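Local coordinates for protein AT-less polyketide synthase (Streptomyces platensis subsp. rosaceus, PDB 4TKT) that probably works as a ketosynthase domain, condensing acyl building blocks to lengthen the growing polyketide chain in isomigrastatin biosynthesis, at residues A[131-136]-A[168-173]; A[78-83]-A[101-106]; A[115-120]-A[172-177]; A[109-114]-A[257-262]. All blocks are in the same frame, centred on the assembly; numbering follows the deposited sequence.

The four contacts lie in the helices and loops beside one end of the large mixed sheet of the thiolase-type fold. Contact 2 closes first along the chain; contact 4 opens next and spans contacts 3 and 1 before it closes. Contacts 1 and 3 share F172 and L173 on helix 163-173, and contacts 3 and 4 both use helix 113-121, their centres about 9 Å apart. Contacts 1 and 4 reach the sheet itself, at strands 129-136 and 252-260. Contacts 2 and 4, whose centres lie about 17 Å apart, are tied by helix 93-109 and its end. Together they join helices 93-109, 113-121 and 163-173 to each other and to the sheet.

Contact 1 (A[131-136]-A[168-173]); sequences IGVFAG and RVSYFL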
loop_
_atom_site.group_PDB
_atom_site.type_symbol
_atom_site.label_atom_id
_atom_site.label_comp_id
_atom_site.label_asym_id
_atom_site.label_seq_id
_atom_site.Cartn_x
_atom_site.Cartn_y
_atom_site.Cartn_z
ATOM N N ILE A 131 2.087 -9.430 15.929
ATOM C CA ILE A 131 2.129 -8.598 14.730
ATOM C C ILE A 131 3.421 -7.791 14.651
ATOM O O ILE A 131 3.757 -7.056 15.578
ATOM C CB ILE A 131 0.945 -7.611 14.686
ATOM C CG1 ILE A 131 -0.381 -8.334 14.917
ATOM C CG2 ILE A 131 0.931 -6.852 13.370
ATOM C CD1 ILE A 131 -1.561 -7.398 14.989
ATOM N N GLY A 132 4.137 -7.921 13.538
ATOM C CA GLY A 132 5.340 -7.137 13.319
ATOM C C GLY A 132 5.092 -5.969 12.385
ATOM O O GLY A 132 4.252 -6.047 11.491
ATOM N N VAL A 133 5.820 -4.875 12.591
ATOM C CA VAL A 133 5.654 -3.690 11.756
ATOM C C VAL A 133 6.994 -3.242 11.184
ATOM O O VAL A 133 7.911 -2.888 11.923
ATOM C CB VAL A 133 5.013 -2.526 12.541
ATOM C CG1 VAL A 133 4.751 -1.348 11.621
ATOM C CG2 VAL A 133 3.715 -2.981 13.192
ATOM N N PHE A 134 7.097 -3.268 9.861
ATOM C CA PHE A 134 8.334 -2.931 9.173
ATOM C C PHE A 134 8.076 -1.823 8.171
ATOM O O PHE A 134 7.457 -2.045 7.131
ATOM C CB PHE A 134 8.913 -4.159 8.472
ATOM C CG PHE A 134 9.228 -5.289 9.403
ATOM C CD1 PHE A 134 8.245 -6.185 9.782
ATOM C CD2 PHE A 134 10.507 -5.450 9.910
ATOM C CE1 PHE A 134 8.531 -7.221 10.646
ATOM C CE2 PHE A 134 10.798 -6.484 10.773
ATOM C CZ PHE A 134 9.809 -7.371 11.141
ATOM N N ALA A 135 8.553 -0.626 8.491
ATOM C CA ALA A 135 8.286 0.542 7.667
ATOM C C ALA A 135 9.551 1.053 6.994
ATOM O O ALA A 135 10.631 1.020 7.576
ATOM C CB ALA A 135 7.655 1.638 8.507
ATOM N N GLY A 136 9.410 1.524 5.762
ATOM C CA GLY A 136 10.516 2.133 5.052
ATOM C C GLY A 136 10.276 3.613 4.834
ATOM O O GLY A 136 9.223 4.010 4.334
ATOM N N ARG A 168 4.346 3.929 16.203
ATOM C CA ARG A 168 2.987 4.390 16.473
ATOM C C ARG A 168 1.952 3.397 15.971
ATOM O O ARG A 168 0.891 3.248 16.577
ATOM C CB ARG A 168 2.737 5.763 15.850
ATOM C CG ARG A 168 3.500 6.867 16.540
ATOM C CD ARG A 168 2.903 8.226 16.264
ATOM N NE ARG A 168 3.721 9.280 16.856
ATOM C CZ ARG A 168 3.713 9.597 18.147
ATOM N NH1 ARG A 168 2.924 8.939 18.988
ATOM N NH2 ARG A 168 4.494 10.570 18.596
ATOM N N VAL A 169 2.257 2.723 14.867
ATOM C CA VAL A 169 1.373 1.684 14.356
ATOM C C VAL A 169 1.340 0.517 15.339
ATOM O O VAL A 169 0.269 0.045 15.714
ATOM C CB VAL A 169 1.809 1.187 12.964
ATOM C CG1 VAL A 169 1.020 -0.037 12.564
ATOM C CG2 VAL A 169 1.628 2.286 11.934
ATOM N N SER A 170 2.517 0.069 15.765
ATOM C CA SER A 170 2.617 -1.014 16.740
ATOM C C SER A 170 1.855 -0.677 18.014
ATOM O O SER A 170 1.142 -1.517 18.565
ATOM C CB SER A 170 4.080 -1.304 17.075
ATOM O OG SER A 170 4.795 -1.704 15.920
ATOM N N TYR A 171 2.014 0.559 18.474
ATOM C CA TYR A 171 1.319 1.032 19.662
ATOM C C TYR A 171 -0.193 0.985 19.454
ATOM O O TYR A 171 -0.935 0.489 20.304
ATOM C CB TYR A 171 1.767 2.453 20.009
ATOM C CG TYR A 171 1.093 3.026 21.235
ATOM C CD1 TYR A 171 1.477 2.630 22.510
ATOM C CD2 TYR A 171 0.077 3.963 21.118
ATOM C CE1 TYR A 171 0.866 3.149 23.634
ATOM C CE2 TYR A 171 -0.541 4.491 22.238
ATOM C CZ TYR A 171 -0.141 4.079 23.493
ATOM O OH TYR A 171 -0.748 4.595 24.613
ATOM N N PHE A 172 -0.640 1.489 18.310
ATOM C CA PHE A 172 -2.061 1.548 17.998
ATOM C C PHE A 172 -2.678 0.161 17.849
ATOM O O PHE A 172 -3.783 -0.090 18.330
ATOM C CB PHE A 172 -2.286 2.353 16.718
ATOM C CG PHE A 172 -3.678 2.241 16.174
ATOM C CD1 PHE A 172 -4.741 2.841 16.829
ATOM C CD2 PHE A 172 -3.925 1.536 15.009
ATOM C CE1 PHE A 172 -6.028 2.737 16.333
ATOM C CE2 PHE A 172 -5.208 1.430 14.505
ATOM C CZ PHE A 172 -6.261 2.031 15.167
ATOM N N LEU A 173 -1.956 -0.732 17.179
ATOM C CA LEU A 173 -2.437 -2.084 16.922
ATOM C C LEU A 173 -2.312 -2.989 18.137
ATOM O O LEU A 173 -2.771 -4.132 18.108
ATOM C CB LEU A 173 -1.665 -2.712 15.760
ATOM C CG LEU A 173 -1.836 -2.123 14.363
ATOM C CD1 LEU A 173 -0.999 -2.910 13.368
ATOM C CD2 LEU A 173 -3.298 -2.142 13.970
HETATM O O HOH W 1 4.947 -4.496 16.188
#
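V133 meets V169 and S170 with no flat group between them, because the aromatic rings of these segments, F134, Y171 and F172, take no part in it: F134 lies against helix 188-202 on the far side of the strand, and F172 makes an edge-to-face pair with F81. What remains is aliphatic packing in a beta-alpha-beta crossover of the thiolase fold. Strand 129-136 leads through helix 163-173 to the parallel neighbouring strand 179-182, and the helix runs back over the sheet nearly antiparallel to the strand, at 157°, with the two axes 8.6 Å apart.

V133 sends both methyls into the gap. Its CG1 is anti to the backbone N (chi1 -175°) and lies 4.1 Å from CG1 of V169, while V133 CG2, beside the backbone N, reaches 4.0 Å from that same V169 CG1. The two valines cross obliquely. V133 CG2 also presses against the hydroxyl of S170, 3.2 Å from its OG, a tight fit of methyl on oxygen. One turn further along, I131 CG2 touches L173 CD1 more loosely, at 4.4 Å. With an alanine in place of V133 both methyls are gone, and a gap would probably open between strand and helix beside V169 CG1 and S170 OG.

The serine hydroxyl is buried but well supplied. It bonds to S179 OG on the next strand and to A166 O in its own helix. A water also lies between strand and helix, 2.8 Å from S170 OG and 2.9 Å from I131 O.

Contact 2 (A[78-83]-A[101-106]); sequences PLFFGI and CAHTTL
F80 drives the edge of its ring at the face of H103 in a T-shaped stack, the one close meeting between the loop that follows strand 75-76 and helix 93-109 of the thiolase-type fold. The ring planes stand at 74° and the centroids are 5.0 Å apart. F80 CZ does most of the touching: it sits over one face of the imidazole, off toward the rim, 3.6 Å from H103 NE2, while F80 CE2 lies over the other end of the ring, 4.1 Å from H103 CG. In both residues CG is anti to the backbone N (-178° in F80), which aims each ring straight out from its backbone toward the other.

The tight side continues behind this pair. F80 CD2 rests 3.5 Å above the ring plane of F81, over its centre, so the F80 ring meets F81 and H103 along two different parts of its rim. Y605 and F607, from near the C-terminus, also meet the F80 ring, consistent with the way the tail of related modular ketosynthases runs back over the domain.

The loose side is the far rim of the loop. There L79 and G82 are exposed, and G82 takes a positive phi as the chain turns. The turn is closed by its own backbone: P78 O accepts from I83 N and F81 N, which come in from opposite faces of the carbonyl. On the helix, away from the stack, C101 O is gripped by three donors, T105 N, T104 OG1 and T105 OG1; T105 OG1 lies 2.7 Å from C101 O.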
loop_
_atom_site.group_PDB
_atom_site.type_symbol
_atom_site.label_atom_id
_atom_site.label_comp_id
_atom_site.label_asym_id
_atom_site.label_seq_id
_atom_site.Cartn_x
_atom_site.Cartn_y
_atom_site.Cartn_z
ATOM N N PRO A 78 -7.204 12.222 14.386
ATOM C CA PRO A 78 -6.480 11.912 15.627
ATOM C C PRO A 78 -7.330 11.205 16.690
ATOM O O PRO A 78 -6.829 10.301 17.361
ATOM C CB PRO A 78 -6.033 13.291 16.122
ATOM C CG PRO A 78 -6.979 14.253 15.489
ATOM C CD PRO A 78 -7.288 13.673 14.146
ATOM N N LEU A 79 -8.589 11.604 16.840
ATOM C CA LEU A 79 -9.465 10.996 17.842
ATOM C C LEU A 79 -9.661 9.510 17.573
ATOM O O LEU A 79 -9.789 8.709 18.500
ATOM C CB LEU A 79 -10.817 11.707 17.878
ATOM C CG LEU A 79 -11.015 12.740 18.989
ATOM C CD1 LEU A 79 -9.764 13.570 19.196
ATOM C CD2 LEU A 79 -12.192 13.636 18.659
ATOM N N PHE A 80 -9.682 9.149 16.295
ATOM C CA PHE A 80 -9.804 7.757 15.896
ATOM C C PHE A 80 -8.641 6.933 16.444
ATOM O O PHE A 80 -8.821 5.784 16.845
ATOM C CB PHE A 80 -9.867 7.649 14.372
ATOM C CG PHE A 80 -10.048 6.250 13.866
ATOM C CD1 PHE A 80 -11.315 5.732 13.667
ATOM C CD2 PHE A 80 -8.953 5.453 13.580
ATOM C CE1 PHE A 80 -11.487 4.446 13.198
ATOM C CE2 PHE A 80 -9.117 4.164 13.113
ATOM C CZ PHE A 80 -10.386 3.660 12.921
ATOM N N PHE A 81 -7.453 7.533 16.472
ATOM C CA PHE A 81 -6.245 6.825 16.888
ATOM C C PHE A 81 -5.840 7.127 18.327
ATOM O O PHE A 81 -4.746 6.764 18.757
ATOM C CB PHE A 81 -5.083 7.165 15.949
ATOM C CG PHE A 81 -5.309 6.732 14.533
ATOM C CD1 PHE A 81 -5.101 5.416 14.157
ATOM C CD2 PHE A 81 -5.732 7.639 13.576
ATOM C CE1 PHE A 81 -5.311 5.012 12.854
ATOM C CE2 PHE A 81 -5.946 7.241 12.270
ATOM C CZ PHE A 81 -5.734 5.926 11.907
ATOM N N GLY A 82 -6.720 7.788 19.069
ATOM C CA GLY A 82 -6.448 8.107 20.458
ATOM C C GLY A 82 -5.296 9.081 20.607
ATOM O O GLY A 82 -4.577 9.066 21.606
ATOM N N ILE A 83 -5.119 9.928 19.601
ATOM C CA ILE A 83 -4.089 10.957 19.637
ATOM C C ILE A 83 -4.736 12.318 19.844
ATOM O O ILE A 83 -5.740 12.632 19.209
ATOM C CB ILE A 83 -3.259 10.964 18.342
ATOM C CG1 ILE A 83 -2.502 9.643 18.192
ATOM C CG2 ILE A 83 -2.296 12.139 18.323
ATOM C CD1 ILE A 83 -1.807 9.482 16.852
ATOM N N CYS A 101 -2.979 4.207 6.701
ATOM C CA CYS A 101 -2.639 3.137 5.775
ATOM C C CYS A 101 -2.661 1.773 6.461
ATOM O O CYS A 101 -3.158 0.795 5.904
ATOM C CB CYS A 101 -1.264 3.391 5.165
ATOM S SG CYS A 101 -0.712 2.122 4.017
ATOM N N ALA A 102 -2.113 1.715 7.671
ATOM C CA ALA A 102 -2.076 0.479 8.444
ATOM C C ALA A 102 -3.478 -0.053 8.716
ATOM O O ALA A 102 -3.741 -1.245 8.554
ATOM C CB ALA A 102 -1.338 0.697 9.751
ATOM N N HIS A 103 -4.375 0.832 9.132
ATOM C CA HIS A 103 -5.739 0.430 9.437
ATOM C C HIS A 103 -6.459 -0.066 8.191
ATOM O O HIS A 103 -7.101 -1.117 8.218
ATOM C CB HIS A 103 -6.524 1.583 10.061
ATOM C CG HIS A 103 -7.916 1.208 10.463
ATOM N ND1 HIS A 103 -8.184 0.400 11.546
ATOM C CD2 HIS A 103 -9.115 1.513 9.914
ATOM C CE1 HIS A 103 -9.490 0.232 11.653
ATOM N NE2 HIS A 103 -10.077 0.896 10.675
ATOM N N THR A 104 -6.345 0.691 7.103
ATOM C CA THR A 104 -6.991 0.318 5.849
ATOM C C THR A 104 -6.510 -1.047 5.363
ATOM O O THR A 104 -7.271 -1.793 4.750
ATOM C CB THR A 104 -6.741 1.365 4.746
ATOM O OG1 THR A 104 -5.339 1.626 4.650
ATOM C CG2 THR A 104 -7.453 2.661 5.072
ATOM N N THR A 105 -5.253 -1.377 5.652
ATOM C CA THR A 105 -4.691 -2.657 5.232
ATOM C C THR A 105 -5.323 -3.806 6.008
ATOM O O THR A 105 -5.594 -4.869 5.447
ATOM C CB THR A 105 -3.161 -2.708 5.416
ATOM O OG1 THR A 105 -2.559 -1.561 4.803
ATOM C CG2 THR A 105 -2.593 -3.966 4.777
ATOM N N LEU A 106 -5.558 -3.594 7.298
ATOM C CA LEU A 106 -6.219 -4.605 8.113
ATOM C C LEU A 106 -7.654 -4.815 7.644
ATOM O O LEU A 106 -8.146 -5.941 7.603
ATOM C CB LEU A 106 -6.194 -4.218 9.591
ATOM C CG LEU A 106 -5.046 -4.791 10.425
ATOM C CD1 LEU A 106 -3.696 -4.242 9.980
ATOM C CD2 LEU A 106 -5.277 -4.517 11.897
#

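Contact 3 (A[115-120]-A[172-177]); sequences ALRAAA and FLDASG. With SO4 (sulfate ion), chain C.
R117 reaches from helix 113-121 to the C-terminal end of helix 163-173, which stops in a Schellman motif: D174 is the first residue to leave helical geometry, with positive phi, and A175 N bonds back to S170 O. The arginine thus ties the side of one helix to the end of another within the N-terminal half of the ketosynthase.

From CB the arginine sets out toward the other segment, with CG beside the backbone N and anti to the carbonyl carbon. The chain then bends at chi3 (-62°), and this bend lays CD against the turn, 3.3 Å from D174 O. NE points the other way, to the sulfate, with SO4 O4 at 3.2 Å. Beyond CZ the two terminal nitrogens part company. NH1 donates to L173 O at 2.9 Å with an angle of 139°; the oxygen lies at the edge of the guanidinium, near its plane, although the nitrogen stands well above the plane of the carbonyl. NH1 also brushes D174 CB, 3.6 Å away. The D174 carboxylate comes over one guanidinium face, OD2 4.3 Å from R117 NE, so only charge acts between them, as no N-H points at that oxygen.

Such a donor at a helix C-terminus probably eases the partial negative charge gathered there. A methionine in place of R117 has no side-chain N-H to give, so L173 O would probably lose its mate across the contact and the D174 carboxylate its nearby positive charge. The sulfate probably comes from the crystallisation liquor, and it shows how the outer edge of R117 can hold an anion: NH2 bonds to SO4 O2 at 2.9 Å.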
loop_
_atom_site.group_PDB
_atom_site.type_symbol
_atom_site.label_atom_id
_atom_site.label_comp_id
_atom_site.label_asym_id
_atom_site.label_seq_id
_atom_site.Cartn_x
_atom_site.Cartn_y
_atom_site.Cartn_z
ATOM N N ALA A 115 -8.705 -9.780 16.308
ATOM C CA ALA A 115 -8.731 -11.001 15.518
ATOM C C ALA A 115 -7.359 -11.284 14.921
ATOM O O ALA A 115 -6.895 -12.425 14.920
ATOM C CB ALA A 115 -9.779 -10.902 14.421
ATOM N N LEU A 116 -6.711 -10.237 14.419
ATOM C CA LEU A 116 -5.395 -10.379 13.809
ATOM C C LEU A 116 -4.369 -10.879 14.822
ATOM O O LEU A 116 -3.569 -11.761 14.513
ATOM C CB LEU A 116 -4.935 -9.055 13.200
ATOM C CG LEU A 116 -3.619 -9.109 12.420
ATOM C CD1 LEU A 116 -3.686 -10.164 11.331
ATOM C CD2 LEU A 116 -3.289 -7.748 11.826
ATOM N N ARG A 117 -4.397 -10.323 16.030
ATOM C CA ARG A 117 -3.485 -10.763 17.084
ATOM C C ARG A 117 -3.709 -12.232 17.438
ATOM O O ARG A 117 -2.753 -12.995 17.577
ATOM C CB ARG A 117 -3.638 -9.893 18.331
ATOM C CG ARG A 117 -3.219 -8.447 18.128
ATOM C CD ARG A 117 -3.183 -7.688 19.443
ATOM N NE ARG A 117 -4.496 -7.622 20.079
ATOM C CZ ARG A 117 -5.327 -6.588 19.979
ATOM N NH1 ARG A 117 -4.986 -5.522 19.269
ATOM N NH2 ARG A 117 -6.500 -6.620 20.594
ATOM N N ALA A 118 -4.972 -12.625 17.574
ATOM C CA ALA A 118 -5.315 -14.007 17.899
ATOM C C ALA A 118 -4.809 -14.978 16.836
ATOM O O ALA A 118 -4.231 -16.016 17.157
ATOM C CB ALA A 118 -6.819 -14.153 18.069
ATOM N N ALA A 119 -5.027 -14.633 15.571
ATOM C CA ALA A 119 -4.610 -15.486 14.464
ATOM C C ALA A 119 -3.090 -15.601 14.397
ATOM O O ALA A 119 -2.553 -16.662 14.081
ATOM C CB ALA A 119 -5.160 -14.951 13.149
ATOM N N ALA A 120 -2.407 -14.502 14.700
ATOM C CA ALA A 120 -0.951 -14.461 14.650
ATOM C C ALA A 120 -0.326 -15.222 15.814
ATOM O O ALA A 120 0.614 -15.996 15.629
ATOM C CB ALA A 120 -0.468 -13.019 14.640
ATOM N N PHE A 172 -0.640 1.489 18.310
ATOM C CA PHE A 172 -2.061 1.548 17.998
ATOM C C PHE A 172 -2.678 0.161 17.849
ATOM O O PHE A 172 -3.783 -0.090 18.330
ATOM C CB PHE A 172 -2.286 2.353 16.718
ATOM C CG PHE A 172 -3.678 2.241 16.174
ATOM C CD1 PHE A 172 -4.741 2.841 16.829
ATOM C CD2 PHE A 172 -3.925 1.536 15.009
ATOM C CE1 PHE A 172 -6.028 2.737 16.333
ATOM C CE2 PHE A 172 -5.208 1.430 14.505
ATOM C CZ PHE A 172 -6.261 2.031 15.167
ATOM N N LEU A 173 -1.956 -0.732 17.179
ATOM C CA LEU A 173 -2.437 -2.084 16.922
ATOM C C LEU A 173 -2.312 -2.989 18.137
ATOM O O LEU A 173 -2.771 -4.132 18.108
ATOM C CB LEU A 173 -1.665 -2.712 15.760
ATOM C CG LEU A 173 -1.836 -2.123 14.363
ATOM C CD1 LEU A 173 -0.999 -2.910 13.368
ATOM C CD2 LEU A 173 -3.298 -2.142 13.970
ATOM N N ASP A 174 -1.686 -2.475 19.193
ATOM C CA ASP A 174 -1.271 -3.297 20.326
ATOM C C ASP A 174 -0.470 -4.490 19.809
ATOM O O ASP A 174 -0.717 -5.634 20.187
ATOM C CB ASP A 174 -2.477 -3.759 21.148
ATOM C CG ASP A 174 -2.078 -4.361 22.484
ATOM O OD1 ASP A 174 -0.934 -4.123 22.929
ATOM O OD2 ASP A 174 -2.909 -5.070 23.089
ATOM N N ALA A 175 0.481 -4.209 18.923
ATOM C CA ALA A 175 1.322 -5.245 18.334
ATOM C C ALA A 175 2.539 -5.517 19.209
ATOM O O ALA A 175 3.128 -4.593 19.770
ATOM C CB ALA A 175 1.751 -4.844 16.936
ATOM N N SER A 176 2.917 -6.786 19.323
ATOM C CA SER A 176 4.026 -7.168 20.188
ATOM C C SER A 176 5.211 -7.713 19.402
ATOM O O SER A 176 6.204 -8.136 19.988
ATOM C CB SER A 176 3.573 -8.206 21.214
ATOM O OG SER A 176 3.340 -9.459 20.595
ATOM N N GLY A 177 5.106 -7.711 18.077
ATOM C CA GLY A 177 6.196 -8.176 17.237
ATOM C C GLY A 177 7.256 -7.104 17.069
ATOM O O GLY A 177 7.180 -6.051 17.696
HETATM S S SO4 C . -5.884 -9.860 22.829
HETATM O O1 SO4 C . -6.060 -10.456 24.149
HETATM O O2 SO4 C . -6.554 -8.563 22.793
HETATM O O3 SO4 C . -6.465 -10.734 21.812
HETATM O O4 SO4 C . -4.459 -9.685 22.564
#

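Contact 4 (A[109-114]-A[257-262]); sequences AGYSRG and LLRPLA
Y111 and R259 are brought together by opposite habits of torsion. The tyrosine sets CG beside its backbone N (chi1 -84°), swinging the ring in toward the sheet, whereas the arginine has CG anti to its backbone N and stays extended as far as NE, so that it reaches straight out from strand 252-260. The join is between the central sheet of the thiolase-type fold, where this strand lies between 208-214 and 9-17, and the short link from helix 93-109 to helix 113-121.

The side chains cross at about a right angle, with ring and guanidinium planes 68° apart. R259 NH1 donates to Y111 OH at 2.8 Å; the phenol oxygen sits at the guanidinium edge, in its plane, but the bond is bent to 130° and is weak. Stronger partners lie beyond the two segments. D269 holds both atoms of this bond, with OD2 in a salt bridge to R259 NH1 and OD1 bonded to Y111 OH. D267 makes a second salt bridge, to R259 NH2. Two carboxylates thus probably balance this buried positive charge, and D269 probably helps to fix the direction of the phenol hydroxyl.

The link itself is well defined at both ends. G110, with positive phi, is the C' residue of a Schellman motif that ends helix 93-109, and Y111 N returns to L106 O at 2.9 Å. S112 then takes the N-cap position of helix 113-121. Next to the polar pair is one apolar touch: A109, at the end of the first helix, places its CB 3.8 Å from L257 CD2.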
loop_
_atom_site.group_PDB
_atom_site.type_symbol
_atom_site.label_atom_id
_atom_site.label_comp_id
_atom_site.label_asym_id
_atom_site.label_seq_id
_atom_site.Cartn_x
_atom_site.Cartn_y
_atom_site.Cartn_z
ATOM N N ALA A 109 -7.722 -6.778 4.567
ATOM C CA ALA A 109 -7.423 -8.168 4.889
ATOM C C ALA A 109 -8.612 -8.853 5.554
ATOM O O ALA A 109 -8.687 -10.080 5.598
ATOM C CB ALA A 109 -6.199 -8.252 5.786
ATOM N N GLY A 110 -9.542 -8.057 6.069
ATOM C CA GLY A 110 -10.700 -8.598 6.752
ATOM C C GLY A 110 -10.363 -8.998 8.173
ATOM O O GLY A 110 -10.846 -10.010 8.678
ATOM N N TYR A 111 -9.527 -8.197 8.819
ATOM C CA TYR A 111 -9.137 -8.454 10.198
ATOM C C TYR A 111 -9.339 -7.241 11.089
ATOM O O TYR A 111 -8.966 -6.125 10.732
ATOM C CB TYR A 111 -7.672 -8.885 10.272
ATOM C CG TYR A 111 -7.444 -10.353 10.014
ATOM C CD1 TYR A 111 -7.618 -11.288 11.026
ATOM C CD2 TYR A 111 -7.048 -10.805 8.763
ATOM C CE1 TYR A 111 -7.407 -12.631 10.797
ATOM C CE2 TYR A 111 -6.835 -12.146 8.524
ATOM C CZ TYR A 111 -7.016 -13.056 9.544
ATOM O OH TYR A 111 -6.806 -14.393 9.310
ATOM N N SER A 112 -9.936 -7.465 12.251
ATOM C CA SER A 112 -9.905 -6.468 13.307
ATOM C C SER A 112 -8.584 -6.624 14.049
ATOM O O SER A 112 -7.890 -7.627 13.871
ATOM C CB SER A 112 -11.087 -6.631 14.259
ATOM O OG SER A 112 -11.026 -7.875 14.934
ATOM N N ARG A 113 -8.235 -5.636 14.865
ATOM C CA ARG A 113 -7.011 -5.691 15.659
ATOM C C ARG A 113 -6.946 -6.960 16.504
ATOM O O ARG A 113 -5.962 -7.698 16.455
ATOM C CB ARG A 113 -6.903 -4.461 16.559
ATOM C CG ARG A 113 -6.066 -3.337 15.979
ATOM C CD ARG A 113 -6.828 -2.028 15.984
ATOM N NE ARG A 113 -7.471 -1.778 17.268
ATOM C CZ ARG A 113 -8.444 -0.894 17.447
ATOM N NH1 ARG A 113 -8.885 -0.177 16.420
ATOM N NH2 ARG A 113 -8.982 -0.729 18.648
ATOM N N GLY A 114 -8.004 -7.213 17.268
ATOM C CA GLY A 114 -8.053 -8.364 18.151
ATOM C C GLY A 114 -7.977 -9.685 17.415
ATOM O O GLY A 114 -7.271 -10.601 17.835
ATOM N N LEU A 257 -0.061 -6.723 4.375
ATOM C CA LEU A 257 -0.080 -7.621 5.519
ATOM C C LEU A 257 0.476 -8.970 5.082
ATOM O O LEU A 257 -0.078 -9.617 4.193
ATOM C CB LEU A 257 -1.495 -7.770 6.082
ATOM C CG LEU A 257 -1.603 -8.394 7.477
ATOM C CD1 LEU A 257 -0.785 -7.606 8.485
ATOM C CD2 LEU A 257 -3.052 -8.477 7.925
ATOM N N LEU A 258 1.580 -9.382 5.698
ATOM C CA LEU A 258 2.277 -10.595 5.281
ATOM C C LEU A 258 2.078 -11.745 6.261
ATOM O O LEU A 258 1.934 -11.535 7.465
ATOM C CB LEU A 258 3.768 -10.313 5.107
ATOM C CG LEU A 258 4.107 -9.232 4.084
ATOM C CD1 LEU A 258 5.612 -9.112 3.924
ATOM C CD2 LEU A 258 3.441 -9.540 2.755
ATOM N N ARG A 259 2.098 -12.962 5.731
ATOM C CA ARG A 259 1.775 -14.149 6.509
ATOM C C ARG A 259 2.245 -15.415 5.792
ATOM O O ARG A 259 2.161 -15.495 4.568
ATOM C CB ARG A 259 0.268 -14.203 6.754
ATOM C CG ARG A 259 -0.174 -15.287 7.694
ATOM C CD ARG A 259 -1.619 -15.108 8.094
ATOM N NE ARG A 259 -1.944 -15.966 9.224
ATOM C CZ ARG A 259 -3.169 -16.133 9.703
ATOM N NH1 ARG A 259 -4.187 -15.498 9.139
ATOM N NH2 ARG A 259 -3.374 -16.935 10.738
ATOM N N PRO A 260 2.762 -16.400 6.549
ATOM C CA PRO A 260 3.108 -17.697 5.954
ATOM C C PRO A 260 1.918 -18.306 5.221
ATOM O O PRO A 260 0.827 -18.369 5.784
ATOM C CB PRO A 260 3.504 -18.546 7.163
ATOM C CG PRO A 260 3.995 -17.560 8.159
ATOM C CD PRO A 260 3.154 -16.325 7.968
ATOM N N LEU A 261 2.137 -18.741 3.983
ATOM C CA LEU A 261 1.062 -19.199 3.105
ATOM C C LEU A 261 0.174 -20.268 3.737
ATOM O O LEU A 261 -1.045 -20.236 3.583
ATOM C CB LEU A 261 1.649 -19.729 1.796
ATOM C CG LEU A 261 0.639 -20.153 0.730
ATOM C CD1 LEU A 261 -0.356 -19.037 0.464
ATOM C CD2 LEU A 261 1.359 -20.538 -0.548
ATOM N N ALA A 262 0.788 -21.208 4.448
ATOM C CA ALA A 262 0.045 -22.289 5.086
ATOM C C ALA A 262 -0.960 -21.753 6.101
ATOM O O ALA A 262 -2.087 -22.244 6.192
ATOM C CB ALA A 262 1.001 -23.262 5.756
#